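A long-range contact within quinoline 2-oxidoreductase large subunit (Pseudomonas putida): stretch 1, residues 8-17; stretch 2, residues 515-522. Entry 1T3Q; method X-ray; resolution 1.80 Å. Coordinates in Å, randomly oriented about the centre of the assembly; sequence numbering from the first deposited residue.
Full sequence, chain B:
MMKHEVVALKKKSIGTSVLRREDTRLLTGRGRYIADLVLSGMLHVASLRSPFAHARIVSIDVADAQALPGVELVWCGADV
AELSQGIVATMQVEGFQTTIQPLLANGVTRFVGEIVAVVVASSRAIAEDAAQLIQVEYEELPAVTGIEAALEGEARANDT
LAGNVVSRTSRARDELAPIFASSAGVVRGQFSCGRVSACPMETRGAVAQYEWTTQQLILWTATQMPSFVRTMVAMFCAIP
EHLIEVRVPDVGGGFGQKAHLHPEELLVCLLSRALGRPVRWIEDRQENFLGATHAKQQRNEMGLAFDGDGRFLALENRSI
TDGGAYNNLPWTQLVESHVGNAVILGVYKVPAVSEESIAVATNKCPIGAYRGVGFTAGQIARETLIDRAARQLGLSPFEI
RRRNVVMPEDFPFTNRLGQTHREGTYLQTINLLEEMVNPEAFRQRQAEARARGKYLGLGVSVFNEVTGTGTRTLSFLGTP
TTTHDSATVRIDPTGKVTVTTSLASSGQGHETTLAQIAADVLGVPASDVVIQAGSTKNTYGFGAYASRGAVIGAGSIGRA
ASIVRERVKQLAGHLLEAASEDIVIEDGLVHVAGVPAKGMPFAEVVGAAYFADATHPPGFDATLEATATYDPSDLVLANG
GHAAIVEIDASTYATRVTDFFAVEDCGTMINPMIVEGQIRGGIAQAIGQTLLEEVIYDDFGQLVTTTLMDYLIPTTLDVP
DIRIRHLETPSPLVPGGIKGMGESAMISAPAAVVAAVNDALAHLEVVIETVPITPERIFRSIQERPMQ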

# COMPACT_ATOMS: atom_id res chain seq x y z
N ALA B 8 33.13 -15.48 -2.83
CA ALA B 8 34.00 -15.08 -3.93
C ALA B 8 33.16 -14.55 -5.08
O ALA B 8 32.06 -15.04 -5.33
CB ALA B 8 34.82 -16.26 -4.39
N LEU B 9 33.68 -13.55 -5.78
CA LEU B 9 32.97 -12.97 -6.91
C LEU B 9 33.95 -12.35 -7.90
O LEU B 9 35.05 -11.96 -7.54
CB LEU B 9 31.98 -11.89 -6.43
CG LEU B 9 32.52 -10.65 -5.70
CD1 LEU B 9 33.07 -9.64 -6.71
CD2 LEU B 9 31.39 -9.99 -4.91
N LYS B 10 33.54 -12.28 -9.16
CA LYS B 10 34.37 -11.66 -10.17
C LYS B 10 33.75 -10.30 -10.42
O LYS B 10 32.57 -10.19 -10.76
CB LYS B 10 34.36 -12.48 -11.47
CG LYS B 10 35.22 -11.84 -12.56
CD LYS B 10 35.32 -12.70 -13.80
CE LYS B 10 36.28 -12.06 -14.80
NZ LYS B 10 36.44 -12.87 -16.04
N LYS B 11 34.54 -9.24 -10.24
CA LYS B 11 34.04 -7.89 -10.45
C LYS B 11 33.77 -7.60 -11.92
O LYS B 11 34.59 -7.90 -12.79
CB LYS B 11 35.04 -6.88 -9.89
CG LYS B 11 35.25 -6.98 -8.40
CD LYS B 11 36.24 -5.94 -7.89
CE LYS B 11 37.65 -6.21 -8.39
NZ LYS B 11 38.63 -5.24 -7.82
N LYS B 12 32.60 -7.03 -12.19
CA LYS B 12 32.21 -6.66 -13.54
C LYS B 12 31.44 -5.35 -13.41
O LYS B 12 31.90 -4.32 -13.89
CB LYS B 12 31.31 -7.74 -14.16
N SER B 13 30.29 -5.40 -12.74
CA SER B 13 29.49 -4.19 -12.52
C SER B 13 30.18 -3.39 -11.41
O SER B 13 30.31 -2.17 -11.50
CB SER B 13 28.07 -4.55 -12.10
OG SER B 13 27.28 -3.39 -11.91
N ILE B 14 30.62 -4.09 -10.37
CA ILE B 14 31.32 -3.45 -9.27
C ILE B 14 32.55 -2.74 -9.82
O ILE B 14 33.34 -3.34 -10.57
CB ILE B 14 31.78 -4.49 -8.22
CG1 ILE B 14 30.56 -5.09 -7.51
CG2 ILE B 14 32.72 -3.84 -7.21
CD1 ILE B 14 30.89 -6.24 -6.56
N GLY B 15 32.71 -1.47 -9.46
CA GLY B 15 33.84 -0.69 -9.93
C GLY B 15 33.46 0.28 -11.04
O GLY B 15 34.26 1.13 -11.43
N THR B 16 32.24 0.16 -11.54
CA THR B 16 31.77 1.04 -12.61
C THR B 16 30.73 2.03 -12.08
O THR B 16 29.94 1.71 -11.19
CB THR B 16 31.16 0.24 -13.78
OG1 THR B 16 29.95 -0.40 -13.36
CG2 THR B 16 32.15 -0.82 -14.24
N SER B 17 30.75 3.24 -12.63
CA SER B 17 29.82 4.29 -12.21
C SER B 17 28.46 4.20 -12.88
O SER B 17 28.09 5.06 -13.68
CB SER B 17 30.45 5.66 -12.45
OG SER B 17 31.56 5.85 -11.60
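Stretch 2, residues 515-522: AQIAADVL

Stretch 2 is helical and lies against an irregular strand-free segment whose order runs opposite to its own: L9 is nearest V521, K11 nearest D520, and S13 nearest Q516, with CA atoms 5.0, 5.9 and 5.3 Å apart. Q516 and D520 stand one helical turn apart, so both CA-to-CB bonds point toward stretch 1.

D520 is the anchor. With chi1 near -78° (m), its short side chain brings the carboxylate to three successive backbone amides: K12 N and I14 N each donate to OD1 at 2.8 Å, and S13 N donates to OD2 at 2.8 Å. Aspartate suits this place because its two oxygens can accept from the three amides of a segment that is neither helix nor strand.

Q516, one methylene longer, has chi1 m (-71°) and chi2 t (180°), which carries NE2 to the type II turn S13–T16, donating to S13 O at 3.1 Å and T16 O at 3.0 Å. T16, at chi1 68° (p), gives OG1 to S13 O at 2.6 Å. G15 has phi 103°, where a CB would jam against the preceding carbonyl.

Beside the carboxylate lie two neighbouring apolar contacts. L9 (p/p) points CA-to-CB toward the helix, its CD2 3.7 Å from CG2 of V521 (t). I14 (m/t) brings CD1 within 4.3 Å of I517 CG1, although the I517 CA-to-CB bond points away. Two waters link K10 backbone atoms to D520 O.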

# COMPACT_ATOMS: atom_id res chain seq x y z
N ALA B 515 22.58 -3.61 -6.14
CA ALA B 515 22.23 -4.38 -7.33
C ALA B 515 23.52 -4.76 -8.05
O ALA B 515 23.63 -5.85 -8.61
CB ALA B 515 21.33 -3.56 -8.26
N GLN B 516 24.48 -3.83 -8.06
CA GLN B 516 25.77 -4.05 -8.71
C GLN B 516 26.48 -5.23 -8.05
O GLN B 516 27.11 -6.04 -8.72
CB GLN B 516 26.63 -2.79 -8.61
CG GLN B 516 26.15 -1.65 -9.49
CD GLN B 516 27.02 -0.42 -9.38
OE1 GLN B 516 26.70 0.53 -8.67
NE2 GLN B 516 28.16 -0.43 -10.08
N ILE B 517 26.37 -5.31 -6.73
CA ILE B 517 27.00 -6.39 -5.97
C ILE B 517 26.34 -7.73 -6.30
O ILE B 517 27.02 -8.71 -6.60
CB ILE B 517 26.89 -6.15 -4.44
CG1 ILE B 517 27.72 -4.93 -4.04
CG2 ILE B 517 27.36 -7.40 -3.68
CD1 ILE B 517 27.52 -4.50 -2.59
N ALA B 518 25.01 -7.77 -6.25
CA ALA B 518 24.28 -9.00 -6.52
C ALA B 518 24.52 -9.50 -7.94
O ALA B 518 24.64 -10.70 -8.18
CB ALA B 518 22.79 -8.79 -6.28
N ALA B 519 24.56 -8.57 -8.88
CA ALA B 519 24.78 -8.90 -10.29
C ALA B 519 26.11 -9.63 -10.46
O ALA B 519 26.19 -10.65 -11.14
CB ALA B 519 24.78 -7.63 -11.12
N ASP B 520 27.16 -9.10 -9.84
CA ASP B 520 28.48 -9.71 -9.94
C ASP B 520 28.58 -11.07 -9.29
O ASP B 520 29.25 -11.96 -9.81
CB ASP B 520 29.54 -8.76 -9.37
CG ASP B 520 29.89 -7.64 -10.34
OD1 ASP B 520 30.78 -6.82 -10.03
OD2 ASP B 520 29.27 -7.60 -11.43
N VAL B 521 27.93 -11.25 -8.14
CA VAL B 521 27.97 -12.54 -7.45
C VAL B 521 27.32 -13.63 -8.31
O VAL B 521 27.86 -14.73 -8.44
CB VAL B 521 27.26 -12.49 -6.08
CG1 VAL B 521 27.19 -13.88 -5.47
CG2 VAL B 521 28.01 -11.56 -5.13
N LEU B 522 26.17 -13.32 -8.90
CA LEU B 522 25.44 -14.29 -9.72
C LEU B 522 25.83 -14.29 -11.20
O LEU B 522 25.33 -15.10 -11.97
CB LEU B 522 23.93 -14.07 -9.57
CG LEU B 522 23.36 -14.46 -8.20
CD1 LEU B 522 21.93 -13.96 -8.05
CD2 LEU B 522 23.41 -15.97 -8.05
O HOH W 1 31.15 -13.99 -9.46
O HOH W 2 30.61 -11.60 -11.86